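Local coordinates for protein inorganic pyrophosphatase (Shewanella sp. AS-11, PDB 6LL8) that probably hydrolyses diphosphate to two phosphates with divalent metal ions, and here holds magnesium, fluoride and a non-cleaved imidodiphosphate analogue between two domains, at residues 257-262 with 290-295; 216-221 with 249-254; 69-74 with 87-92; 75-80 with 99-104; 53-58 with 134-139. All blocks are in the same frame, centred on the assembly; numbering follows the deposited sequence.

Interaction 1 of 5, residues 257-262 with 290-295; sequences MKEGSE and GVLSRK. With 2PN (imidodiphosphoric acid), chain I.
Strand residue G260 passes close to G290, their CA atoms 4.4 Å apart, where the chain turns toward helix 294-307. Just before it E259 takes left-handed backbone angles, and both E259 and G260 face D255 in a G1 beta bulge. Water 1 adds a bridge: it accepts from G290 N at 2.9 Å and probably donates to K258 O.

Among the side chains, S261 OG donates to V291 O at 2.7 Å, arriving from above the carbonyl plane and 42° out of it; T254 OG1 is a second partner of this hydroxyl. L292 contributes carbon instead, its CD2 lying 3.8 Å from E259 CA. Beyond it, S293 OG caps the helix by bonding K296 N. R294 then presents the edge of its guanidinium to imidodiphosphate. A bend at chi3 (51°) aims NE at O4 of the ligand, 2.8 Å away in a nearly straight bond (174°), while NH2, also salt-bridged to D202, reaches O5 at 3.0 Å. K295 grips ligand O6 with both its backbone N and NZ, and NZ extends to O3 as well. The arrangement is an anion site at a helix N terminus, the DHHA2 domain's share of the diphosphate pocket.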
# COMPACT_ATOMS: atom_id res chain seq x y z
N MET A 257 -11.03 -11.06 -9.49
CA MET A 257 -11.43 -11.80 -10.70
C MET A 257 -12.58 -11.05 -11.42
O MET A 257 -12.46 -10.93 -12.64
CB MET A 257 -11.78 -13.26 -10.36
CG MET A 257 -10.67 -13.96 -9.52
SD MET A 257 -9.01 -14.13 -10.29
CE MET A 257 -9.44 -15.22 -11.64
N LYS A 258 -13.58 -10.54 -10.73
CA LYS A 258 -14.62 -9.64 -11.31
C LYS A 258 -13.99 -8.31 -11.71
O LYS A 258 -14.57 -7.55 -12.49
CB LYS A 258 -15.74 -9.31 -10.29
CG LYS A 258 -16.64 -10.47 -9.89
CD LYS A 258 -17.60 -10.10 -8.74
CE LYS A 258 -18.42 -11.28 -8.27
NZ LYS A 258 -17.57 -12.47 -8.01
N GLU A 259 -12.88 -7.97 -11.06
CA GLU A 259 -12.20 -6.67 -11.23
C GLU A 259 -13.15 -5.53 -10.87
O GLU A 259 -13.32 -4.58 -11.64
CB GLU A 259 -11.60 -6.51 -12.62
CG GLU A 259 -10.59 -7.59 -12.95
CD GLU A 259 -9.82 -7.44 -14.24
OE1 GLU A 259 -9.87 -6.37 -14.81
OE2 GLU A 259 -9.24 -8.45 -14.69
N GLY A 260 -13.71 -5.57 -9.69
CA GLY A 260 -14.53 -4.48 -9.16
C GLY A 260 -14.59 -4.54 -7.66
O GLY A 260 -14.08 -5.51 -7.05
N SER A 261 -15.18 -3.51 -7.06
CA SER A 261 -15.22 -3.41 -5.59
C SER A 261 -16.61 -3.06 -5.12
O SER A 261 -17.24 -2.17 -5.71
CB SER A 261 -14.25 -2.33 -5.09
OG SER A 261 -12.90 -2.62 -5.42
N GLU A 262 -17.00 -3.64 -3.99
CA GLU A 262 -18.14 -3.11 -3.24
C GLU A 262 -17.57 -2.18 -2.18
O GLU A 262 -16.72 -2.64 -1.39
CB GLU A 262 -18.94 -4.24 -2.62
CG GLU A 262 -20.16 -3.70 -1.90
CD GLU A 262 -21.12 -4.72 -1.37
OE1 GLU A 262 -20.66 -5.62 -0.70
OE2 GLU A 262 -22.32 -4.54 -1.58
N GLY A 290 -15.17 -2.26 -12.12
CA GLY A 290 -13.86 -1.91 -12.66
C GLY A 290 -12.90 -1.37 -11.61
O GLY A 290 -11.72 -1.19 -11.95
N VAL A 291 -13.33 -1.13 -10.38
CA VAL A 291 -12.44 -0.48 -9.39
C VAL A 291 -11.60 -1.53 -8.69
O VAL A 291 -12.11 -2.40 -7.96
CB VAL A 291 -13.24 0.38 -8.42
CG1 VAL A 291 -12.36 0.85 -7.28
CG2 VAL A 291 -13.85 1.54 -9.16
N LEU A 292 -10.30 -1.43 -8.94
CA LEU A 292 -9.26 -2.21 -8.24
C LEU A 292 -8.37 -1.31 -7.39
O LEU A 292 -7.87 -1.79 -6.37
CB LEU A 292 -8.39 -3.00 -9.23
CG LEU A 292 -9.07 -4.17 -9.93
CD1 LEU A 292 -8.16 -4.72 -11.04
CD2 LEU A 292 -9.43 -5.28 -8.95
N SER A 293 -8.04 -0.13 -7.88
CA SER A 293 -6.95 0.70 -7.35
C SER A 293 -7.46 1.83 -6.44
O SER A 293 -8.20 2.72 -6.92
CB SER A 293 -6.19 1.32 -8.48
OG SER A 293 -5.27 2.29 -8.00
N ARG A 294 -7.02 1.84 -5.20
CA ARG A 294 -7.35 2.96 -4.31
C ARG A 294 -6.66 4.23 -4.79
O ARG A 294 -7.32 5.28 -4.94
CB ARG A 294 -7.01 2.56 -2.87
CG ARG A 294 -7.22 3.66 -1.83
CD ARG A 294 -7.11 3.18 -0.41
NE ARG A 294 -5.89 2.45 -0.20
CZ ARG A 294 -5.70 1.47 0.68
NH1 ARG A 294 -6.56 1.26 1.67
NH2 ARG A 294 -4.64 0.69 0.57
N LYS A 295 -5.36 4.19 -5.08
CA LYS A 295 -4.64 5.43 -5.44
C LYS A 295 -5.17 6.03 -6.75
O LYS A 295 -5.12 7.25 -6.88
CB LYS A 295 -3.12 5.23 -5.54
CG LYS A 295 -2.66 4.43 -6.75
CD LYS A 295 -1.14 4.39 -6.93
CE LYS A 295 -0.36 3.79 -5.79
NZ LYS A 295 -0.75 2.37 -5.54
P1 2PN I . -0.29 0.93 -2.34
O1 2PN I . 0.28 1.26 -0.96
O2 2PN I . -0.88 -0.46 -2.40
O3 2PN I . 0.75 1.17 -3.42
N1 2PN I . -1.51 2.00 -2.61
P2 2PN I . -3.15 1.90 -2.70
O4 2PN I . -3.65 2.98 -1.75
O5 2PN I . -3.57 0.52 -2.23
O6 2PN I . -3.55 2.17 -4.13
O HOH W 1 -16.18 -5.00 -12.09

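Interaction 2 of 5, residues 216-221 with 249-254; sequences GQLEVI and VLLLLT
T254, L218 and G216 have the most surface buried in this contact, which joins the two parallel strands of a beta-alpha-beta unit crossing over through helix 230-243. The strand segments run 10° apart, G216 pairing with L251 and E219 with T254. Lacking a side chain, G216 lets L251 CD1 settle 3.6 Å from its carbonyl carbon; a CB there would clash with that methyl. L218 stands on the same face, lying side by side with L253 so that CD1 meets L253 CD2 at 4.0 Å.

On the other face T254 sits beside Q217 and E219, whose carboxylate is paired with K187. Q217 CG is anti to its backbone N (chi1 -177°), and the extended chain crosses over L252 CB to deliver NE2 to T254 OG1. This bond is 2.9 Å long, almost straight (178°), and lies in the amide plane. NE2 also reaches L292 O, while T254 OG1 is shared with S261. An alanine in place of Q217 would probably leave T254 OG1 and L292 O without their common amide donor and open a gap next to L252. Further along, V220 N bonds T254 O at 2.9 Å.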
# COMPACT_ATOMS: atom_id res chain seq x y z
N GLY A 216 -10.12 1.51 3.97
CA GLY A 216 -9.57 0.17 3.98
C GLY A 216 -9.84 -0.53 2.67
O GLY A 216 -10.70 -0.12 1.89
N GLN A 217 -9.10 -1.59 2.44
CA GLN A 217 -9.29 -2.44 1.26
C GLN A 217 -9.01 -3.88 1.62
O GLN A 217 -8.06 -4.16 2.35
CB GLN A 217 -8.41 -1.97 0.11
CG GLN A 217 -8.65 -2.78 -1.17
CD GLN A 217 -8.04 -2.20 -2.41
OE1 GLN A 217 -6.98 -1.58 -2.34
NE2 GLN A 217 -8.70 -2.33 -3.55
N LEU A 218 -9.84 -4.77 1.10
CA LEU A 218 -9.65 -6.22 1.21
C LEU A 218 -9.76 -6.80 -0.19
O LEU A 218 -10.88 -7.00 -0.70
CB LEU A 218 -10.65 -6.83 2.16
CG LEU A 218 -10.49 -6.39 3.60
CD1 LEU A 218 -11.77 -6.64 4.40
CD2 LEU A 218 -9.29 -7.07 4.25
N GLU A 219 -8.64 -7.11 -0.80
CA GLU A 219 -8.57 -7.76 -2.11
C GLU A 219 -8.63 -9.27 -1.93
O GLU A 219 -7.86 -9.84 -1.16
CB GLU A 219 -7.26 -7.43 -2.81
CG GLU A 219 -7.02 -5.97 -3.15
CD GLU A 219 -5.52 -5.72 -3.30
OE1 GLU A 219 -4.78 -6.02 -2.33
OE2 GLU A 219 -5.11 -5.30 -4.37
N VAL A 220 -9.57 -9.88 -2.64
CA VAL A 220 -9.80 -11.33 -2.54
C VAL A 220 -10.13 -11.88 -3.91
O VAL A 220 -10.45 -11.12 -4.84
CB VAL A 220 -10.93 -11.64 -1.54
CG1 VAL A 220 -10.62 -11.15 -0.14
CG2 VAL A 220 -12.25 -11.10 -2.02
N ILE A 221 -10.14 -13.19 -4.03
CA ILE A 221 -10.48 -13.89 -5.29
C ILE A 221 -11.99 -14.01 -5.49
O ILE A 221 -12.41 -14.11 -6.64
CB ILE A 221 -9.81 -15.26 -5.29
CG1 ILE A 221 -8.30 -15.08 -5.48
CG2 ILE A 221 -10.44 -16.15 -6.34
CD1 ILE A 221 -7.51 -16.30 -5.18
N VAL A 249 -15.43 6.81 6.86
CA VAL A 249 -14.69 5.54 6.75
C VAL A 249 -15.29 4.76 5.61
O VAL A 249 -16.51 4.57 5.57
CB VAL A 249 -14.63 4.71 8.04
CG1 VAL A 249 -13.89 3.41 7.79
CG2 VAL A 249 -13.98 5.48 9.19
N LEU A 250 -14.42 4.33 4.69
CA LEU A 250 -14.81 3.55 3.51
C LEU A 250 -14.06 2.24 3.58
O LEU A 250 -12.88 2.22 3.93
CB LEU A 250 -14.40 4.30 2.23
CG LEU A 250 -14.74 5.79 2.19
CD1 LEU A 250 -14.23 6.36 0.87
CD2 LEU A 250 -16.22 6.06 2.43
N LEU A 251 -14.72 1.16 3.20
CA LEU A 251 -14.05 -0.16 3.11
C LEU A 251 -14.35 -0.74 1.74
O LEU A 251 -15.50 -1.00 1.42
CB LEU A 251 -14.48 -1.09 4.23
CG LEU A 251 -13.87 -2.49 4.21
CD1 LEU A 251 -12.36 -2.43 4.35
CD2 LEU A 251 -14.46 -3.36 5.30
N LEU A 252 -13.30 -0.96 0.97
CA LEU A 252 -13.39 -1.60 -0.35
C LEU A 252 -13.26 -3.09 -0.22
O LEU A 252 -12.25 -3.60 0.29
CB LEU A 252 -12.23 -1.09 -1.22
CG LEU A 252 -12.26 0.39 -1.58
CD1 LEU A 252 -10.84 0.87 -1.87
CD2 LEU A 252 -13.16 0.64 -2.78
N LEU A 253 -14.29 -3.80 -0.65
CA LEU A 253 -14.25 -5.27 -0.76
C LEU A 253 -14.01 -5.54 -2.25
O LEU A 253 -14.90 -5.32 -3.08
CB LEU A 253 -15.57 -5.88 -0.27
CG LEU A 253 -16.03 -5.45 1.11
CD1 LEU A 253 -17.34 -6.15 1.46
CD2 LEU A 253 -14.97 -5.75 2.17
N THR A 254 -12.79 -5.90 -2.59
CA THR A 254 -12.31 -5.89 -3.98
C THR A 254 -12.16 -7.32 -4.47
O THR A 254 -11.40 -8.09 -3.91
CB THR A 254 -11.00 -5.13 -4.08
OG1 THR A 254 -11.22 -3.78 -3.65
CG2 THR A 254 -10.45 -5.17 -5.48

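Interaction 3 of 5, residues 69-74 with 87-92; sequences VYIVDH and ATIVGI. With MG (magnesium ion), chain C; MG (magnesium ion), chain D; 2PN (imidodiphosphoric acid), chain I.
The bare backbone of G91 forms the hollow into which the Y70 ring lies flat. Y70 CG is anti to the backbone N (chi1 -152°), which starts the ring on its course over G91. G91 CA is 3.5 Å from the ring centroid and 4° off its normal, a CH-pi contact over the centre of the face. A CB on this glycine would fall only 2.2 Å from Y70 CE2, so any side chain here would collide with the ring as it stands. At the far end Y70 OH bonds E108.

V90 is the bump beside this hollow. It is the extra residue of a beta bulge, because V69 pairs with I89 whereas Y70 already pairs with G91. Its CG2 presses on V69 O at 3.5 Å, and V90 N bonds the same oxygen at 2.9 Å. The opposite face is filled by aliphatic side chains: V69 CG2 meets A87 CB, I71 CG1 crosses I89 CG2, and I71 CB abuts I92 CG1 at 4.0 Å. I92 CG2 then fits against H74 O.

Just past the strand, D73 bridges two magnesium ions, OD2 binding one at 2.0 Å and OD1 the other at 2.1 Å; H9 and D13 help complete the first site, D15, H95 and D147 the second. Carbon packing and parallel-strand hydrogen bonds thus probably help to hold the strand that leads into a bridging metal ligand.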
# COMPACT_ATOMS: atom_id res chain seq x y z
N VAL A 69 15.56 9.71 7.45
CA VAL A 69 14.53 8.77 7.00
C VAL A 69 14.39 8.83 5.50
O VAL A 69 14.25 9.91 4.91
CB VAL A 69 13.19 9.04 7.68
CG1 VAL A 69 12.12 8.09 7.22
CG2 VAL A 69 13.33 8.97 9.18
N TYR A 70 14.36 7.66 4.88
CA TYR A 70 14.03 7.50 3.44
C TYR A 70 12.67 6.86 3.43
O TYR A 70 12.48 5.70 3.83
CB TYR A 70 15.09 6.68 2.71
CG TYR A 70 15.20 7.02 1.25
CD1 TYR A 70 14.13 6.89 0.39
CD2 TYR A 70 16.41 7.45 0.72
CE1 TYR A 70 14.24 7.23 -0.95
CE2 TYR A 70 16.55 7.77 -0.63
CZ TYR A 70 15.44 7.67 -1.46
OH TYR A 70 15.49 8.01 -2.79
N ILE A 71 11.68 7.65 3.01
CA ILE A 71 10.26 7.26 2.98
C ILE A 71 10.02 6.40 1.74
O ILE A 71 10.46 6.74 0.65
CB ILE A 71 9.38 8.51 2.96
CG1 ILE A 71 9.55 9.36 4.22
CG2 ILE A 71 7.91 8.17 2.69
CD1 ILE A 71 8.95 8.82 5.46
N VAL A 72 9.24 5.34 1.90
CA VAL A 72 8.83 4.44 0.81
C VAL A 72 7.31 4.43 0.74
O VAL A 72 6.64 4.25 1.75
CB VAL A 72 9.39 3.03 1.06
CG1 VAL A 72 9.02 2.07 -0.05
CG2 VAL A 72 10.89 3.05 1.25
N ASP A 73 6.78 4.52 -0.48
CA ASP A 73 5.40 4.07 -0.78
C ASP A 73 4.33 4.99 -0.19
O ASP A 73 3.18 4.55 -0.10
CB ASP A 73 5.21 2.62 -0.38
CG ASP A 73 4.00 1.89 -0.85
OD1 ASP A 73 3.60 2.03 -2.05
OD2 ASP A 73 3.48 1.12 -0.03
N HIS A 74 4.65 6.24 0.10
CA HIS A 74 3.66 7.30 0.39
C HIS A 74 4.37 8.64 0.45
O HIS A 74 5.60 8.67 0.55
CB HIS A 74 2.92 7.03 1.71
CG HIS A 74 3.73 7.31 2.90
ND1 HIS A 74 3.62 8.51 3.59
CD2 HIS A 74 4.65 6.54 3.51
CE1 HIS A 74 4.50 8.42 4.59
NE2 HIS A 74 5.13 7.25 4.61
N ALA A 87 12.33 14.48 12.44
CA ALA A 87 13.34 13.73 11.66
C ALA A 87 13.76 14.57 10.47
O ALA A 87 13.14 15.61 10.20
CB ALA A 87 12.76 12.41 11.21
N THR A 88 14.72 14.08 9.72
CA THR A 88 15.10 14.69 8.45
C THR A 88 14.77 13.66 7.37
O THR A 88 15.36 12.57 7.34
CB THR A 88 16.57 15.06 8.41
OG1 THR A 88 16.84 16.00 9.46
CG2 THR A 88 16.96 15.64 7.08
N ILE A 89 13.85 14.03 6.49
CA ILE A 89 13.54 13.16 5.33
C ILE A 89 14.61 13.39 4.28
O ILE A 89 14.73 14.51 3.74
CB ILE A 89 12.13 13.44 4.78
CG1 ILE A 89 11.06 13.17 5.82
CG2 ILE A 89 11.89 12.62 3.52
CD1 ILE A 89 9.70 13.72 5.49
N VAL A 90 15.41 12.36 4.01
CA VAL A 90 16.47 12.42 3.02
C VAL A 90 16.00 11.94 1.65
O VAL A 90 16.64 12.24 0.65
CB VAL A 90 17.74 11.70 3.47
CG1 VAL A 90 18.34 12.40 4.68
CG2 VAL A 90 17.53 10.22 3.72
N GLY A 91 14.89 11.22 1.62
CA GLY A 91 14.42 10.69 0.35
C GLY A 91 12.99 10.23 0.42
O GLY A 91 12.51 9.91 1.52
N ILE A 92 12.34 10.17 -0.73
CA ILE A 92 11.03 9.54 -0.92
C ILE A 92 11.13 8.73 -2.20
O ILE A 92 11.50 9.30 -3.24
CB ILE A 92 9.87 10.54 -1.02
CG1 ILE A 92 9.82 11.44 0.22
CG2 ILE A 92 8.56 9.81 -1.24
CD1 ILE A 92 8.82 12.57 0.10
MG MG C . 1.69 0.24 -0.04
MG MG D . 2.70 0.57 -3.34
P1 2PN I . -0.29 0.93 -2.34
O1 2PN I . 0.28 1.26 -0.96
O2 2PN I . -0.88 -0.46 -2.40
O3 2PN I . 0.75 1.17 -3.42
N1 2PN I . -1.51 2.00 -2.61
P2 2PN I . -3.15 1.90 -2.70
O4 2PN I . -3.65 2.98 -1.75
O5 2PN I . -3.57 0.52 -2.23
O6 2PN I . -3.55 2.17 -4.13

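Interaction 4 of 5, residues 75-80 with 99-104; sequences SEITQA and GDLTTS. With CA (calcium ion), chain H.
Two carboxylates approach one another here: E76 OE1 lies 3.8 Å from D100 OD1, the side chains crossing at about a right angle. K97 forms a salt bridge with E76 OE2 and probably offsets part of the repulsion. D100 is held differently. Its OD1 accepts I77 N at 2.9 Å, nearly in line with the CG-OD1 bond, and also a hydrogen from water 2 at 2.7 Å, which in turn accepts T78 N. One oxygen thus gathers the start of the 3-10 segment 77-79, while I77 CG1 and CD1 lie across the carboxylate.

G99 fits close under E76, where a CB would clash with OE2. The hydroxyl of S75, set between its backbone N and carbonyl carbon (chi1 58°), takes G99 N at 2.9 Å in a nearly straight bond. L101 N returns to S75 O at a longer 3.2 Å. Behind these bonds L101 CD2 packs on I77 CG1 and A80 CB, at 4.0 Å from the former.

With their N-H groups turned to S75, G99 and L101 offer their carbonyls to calcium, G99 O lying 2.7 Å from the ion. The contact therefore joins two loops through backbone N-H groups held by side-chain and carbonyl oxygens, backed by L101, and probably helps to hold both calcium-binding carbonyls in place.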
# COMPACT_ATOMS: atom_id res chain seq x y z
N SER A 75 3.60 9.73 0.55
CA SER A 75 4.18 11.03 0.90
C SER A 75 3.23 11.83 1.80
O SER A 75 3.10 13.05 1.62
CB SER A 75 4.63 11.80 -0.30
OG SER A 75 3.58 12.03 -1.23
N GLU A 76 2.63 11.15 2.78
CA GLU A 76 1.55 11.72 3.61
C GLU A 76 1.95 11.82 5.07
O GLU A 76 2.45 10.86 5.65
CB GLU A 76 0.32 10.80 3.58
CG GLU A 76 -0.25 10.54 2.21
CD GLU A 76 -0.88 11.71 1.49
OE1 GLU A 76 -1.41 12.61 2.15
OE2 GLU A 76 -0.81 11.72 0.26
N ILE A 77 1.59 12.94 5.71
CA ILE A 77 1.73 13.06 7.17
C ILE A 77 0.99 11.92 7.85
O ILE A 77 1.52 11.32 8.79
CB ILE A 77 1.25 14.43 7.66
CG1 ILE A 77 2.22 15.50 7.19
CG2 ILE A 77 1.07 14.49 9.17
CD1 ILE A 77 1.70 16.92 7.45
N THR A 78 -0.23 11.60 7.43
CA THR A 78 -1.07 10.61 8.12
C THR A 78 -0.51 9.19 8.02
O THR A 78 -0.97 8.32 8.76
CB THR A 78 -2.51 10.60 7.57
OG1 THR A 78 -2.42 10.43 6.14
CG2 THR A 78 -3.32 11.82 7.95
N GLN A 79 0.40 8.93 7.12
CA GLN A 79 0.95 7.58 6.91
C GLN A 79 2.41 7.50 7.35
O GLN A 79 2.99 6.42 7.29
CB GLN A 79 0.79 7.18 5.45
CG GLN A 79 -0.68 7.07 5.07
CD GLN A 79 -0.85 6.77 3.61
OE1 GLN A 79 -0.06 5.98 3.06
NE2 GLN A 79 -1.97 7.28 3.06
N ALA A 80 3.01 8.62 7.75
CA ALA A 80 4.41 8.70 8.18
C ALA A 80 4.50 8.41 9.67
O ALA A 80 3.51 8.43 10.40
CB ALA A 80 4.93 10.09 7.93
N GLY A 99 1.62 14.11 -1.37
CA GLY A 99 0.96 14.43 -0.12
C GLY A 99 1.60 15.58 0.59
O GLY A 99 2.39 16.35 0.04
N ASP A 100 1.23 15.72 1.87
CA ASP A 100 1.55 16.92 2.66
C ASP A 100 2.81 16.77 3.49
O ASP A 100 3.10 17.68 4.27
CB ASP A 100 0.33 17.34 3.46
CG ASP A 100 -0.22 16.31 4.41
OD1 ASP A 100 0.22 15.16 4.39
OD2 ASP A 100 -1.18 16.73 5.17
N LEU A 101 3.63 15.74 3.27
CA LEU A 101 5.00 15.82 3.78
C LEU A 101 5.71 17.03 3.17
O LEU A 101 5.45 17.44 2.02
CB LEU A 101 5.80 14.55 3.49
CG LEU A 101 5.36 13.31 4.26
CD1 LEU A 101 6.21 12.13 3.83
CD2 LEU A 101 5.41 13.51 5.76
N THR A 102 6.61 17.57 3.97
CA THR A 102 7.50 18.67 3.61
C THR A 102 8.84 18.44 4.27
O THR A 102 8.94 17.68 5.24
CB THR A 102 6.93 20.02 4.05
OG1 THR A 102 6.79 20.00 5.46
CG2 THR A 102 5.63 20.40 3.38
N THR A 103 9.86 19.12 3.78
CA THR A 103 11.18 19.16 4.43
C THR A 103 11.67 20.60 4.53
O THR A 103 11.17 21.47 3.82
CB THR A 103 12.20 18.28 3.69
OG1 THR A 103 12.54 18.94 2.46
CG2 THR A 103 11.71 16.88 3.43
N SER A 104 12.71 20.81 5.31
CA SER A 104 13.38 22.12 5.33
C SER A 104 14.64 22.09 4.47
O SER A 104 15.21 23.16 4.24
CB SER A 104 13.68 22.57 6.72
OG SER A 104 14.63 21.71 7.32
CA CA H . 4.03 18.51 -0.06
O HOH W 2 -1.60 13.72 5.84

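Interaction 5 of 5, residues 53-58 with 134-139; sequences FGFEAP and ANIAGI
F53 lays its ring on the backbone of helix 134-147 at G138, whose CA sits over the centre of the face, 3.6 Å from the centroid and 13° off the normal. Such flat contact depends on the glycine, because a CB there would come within 2.2 Å of F53 CE1. I139 N lies over the same face nearer the rim, and I139 CG2 slides past F53 to touch its CB at 3.7 Å. An alanine in place of F53 would probably uncover G138 CA and open a gap along this helix turn, although the CB contact with I139 would remain.

F55, two residues on, uses its ring differently. I139 reaches it tip to tip, placing CD1 over one face but toward the rim; water 3 lies over the centre of the opposite face. At the ring edge, near its plane, N135 O approaches CE2 at 3.4 Å. N135 CG lies between the backbone N and the carbonyl carbon (chi1 60°), which brings it within 3.5 Å of F55 CZ, the amide plane 34° from that of the ring. I136 CD1 adds a methyl against CZ. I21 of helix 14-29 touches both F55 and I136, so the phenyl touches both helices.

Between the aromatics G54 ends helix 44-53 in a Schellman motif, and its positive phi turns the chain from one ring to the next. The direct contact is mainly aromatic and aliphatic, with the N135 amide and carbonyl against F55; water 3 carries the hydrogen-bonded link, donating to F53 O and accepting from N135 ND2, each at 2.8 Å.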
# COMPACT_ATOMS: atom_id res chain seq x y z
N PHE A 53 11.26 -16.31 0.50
CA PHE A 53 12.61 -15.88 0.05
C PHE A 53 13.59 -15.74 1.21
O PHE A 53 14.71 -15.32 0.97
CB PHE A 53 12.50 -14.61 -0.80
CG PHE A 53 11.86 -14.88 -2.13
CD1 PHE A 53 12.56 -15.53 -3.14
CD2 PHE A 53 10.53 -14.58 -2.33
CE1 PHE A 53 11.92 -15.85 -4.33
CE2 PHE A 53 9.91 -14.90 -3.52
CZ PHE A 53 10.61 -15.52 -4.52
N GLY A 54 13.23 -16.17 2.41
CA GLY A 54 14.20 -16.32 3.50
C GLY A 54 14.50 -15.07 4.31
O GLY A 54 15.56 -15.04 4.93
N PHE A 55 13.63 -14.09 4.35
CA PHE A 55 13.88 -12.83 5.08
C PHE A 55 13.18 -12.80 6.43
O PHE A 55 12.03 -13.25 6.56
CB PHE A 55 13.36 -11.64 4.28
CG PHE A 55 14.17 -11.34 3.05
CD1 PHE A 55 15.26 -10.51 3.11
CD2 PHE A 55 13.87 -11.94 1.85
CE1 PHE A 55 16.02 -10.28 1.98
CE2 PHE A 55 14.62 -11.70 0.71
CZ PHE A 55 15.70 -10.86 0.78
N GLU A 56 13.84 -12.19 7.38
CA GLU A 56 13.20 -11.73 8.63
C GLU A 56 12.48 -10.40 8.38
O GLU A 56 12.84 -9.64 7.49
CB GLU A 56 14.24 -11.56 9.73
CG GLU A 56 14.99 -12.83 10.07
CD GLU A 56 14.17 -13.95 10.69
OE1 GLU A 56 13.15 -13.65 11.34
OE2 GLU A 56 14.56 -15.14 10.54
N ALA A 57 11.46 -10.12 9.16
CA ALA A 57 10.76 -8.83 9.11
C ALA A 57 11.76 -7.76 9.50
O ALA A 57 12.53 -7.93 10.45
CB ALA A 57 9.58 -8.83 10.05
N PRO A 58 11.67 -6.58 8.89
CA PRO A 58 12.50 -5.46 9.28
C PRO A 58 12.24 -5.03 10.73
O PRO A 58 11.23 -5.33 11.29
CB PRO A 58 12.11 -4.35 8.32
CG PRO A 58 11.42 -4.97 7.17
CD PRO A 58 10.89 -6.28 7.67
N ALA A 134 19.38 -12.66 -5.82
CA ALA A 134 18.23 -13.50 -6.12
C ALA A 134 17.12 -13.33 -5.08
O ALA A 134 15.93 -13.26 -5.46
CB ALA A 134 18.60 -14.95 -6.27
N ASN A 135 17.46 -13.32 -3.82
CA ASN A 135 16.44 -13.24 -2.75
C ASN A 135 15.72 -11.89 -2.79
O ASN A 135 14.50 -11.83 -2.67
CB ASN A 135 17.02 -13.64 -1.39
CG ASN A 135 18.18 -12.77 -0.87
OD1 ASN A 135 18.76 -11.95 -1.58
ND2 ASN A 135 18.61 -13.05 0.35
N ILE A 136 16.48 -10.82 -2.89
CA ILE A 136 15.92 -9.46 -3.01
C ILE A 136 15.06 -9.39 -4.28
O ILE A 136 13.94 -8.83 -4.24
CB ILE A 136 17.02 -8.39 -3.05
CG1 ILE A 136 17.84 -8.38 -1.76
CG2 ILE A 136 16.44 -7.03 -3.41
CD1 ILE A 136 17.15 -7.73 -0.64
N ALA A 137 15.54 -9.94 -5.37
CA ALA A 137 14.75 -9.89 -6.61
C ALA A 137 13.39 -10.56 -6.40
O ALA A 137 12.38 -10.08 -6.92
CB ALA A 137 15.49 -10.53 -7.76
N GLY A 138 13.39 -11.66 -5.66
CA GLY A 138 12.14 -12.39 -5.45
C GLY A 138 11.12 -11.54 -4.71
O GLY A 138 9.95 -11.54 -5.06
N ILE A 139 11.55 -10.90 -3.62
CA ILE A 139 10.57 -10.12 -2.83
C ILE A 139 10.15 -8.89 -3.63
O ILE A 139 8.98 -8.47 -3.52
CB ILE A 139 11.05 -9.83 -1.40
CG1 ILE A 139 12.22 -8.84 -1.33
CG2 ILE A 139 11.34 -11.12 -0.67
CD1 ILE A 139 12.56 -8.41 0.07
O HOH W 3 17.14 -14.65 2.10

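In the fold
From the N terminus, interaction 5 opens first, after helix 44-53, and closes a long loop at helix 134-147, fastening helices beside the parallel sheet of the DHH domain. Within that loop lie interactions 3 and 4, which cross: 69-74 runs straight into 75-80, and their partners 87-92 and 99-104 follow in the same order. They touch through H74 and I89, tying neighbouring strands to the loops beyond. In the DHHA2 domain interaction 2 closes before interaction 1 opens; the two share a mixed sheet and meet at S261 and T254. Interactions 1 and 3, centres about 29 Å apart on opposite sides of the chain's centre, converge on imidodiphosphate from the two domains.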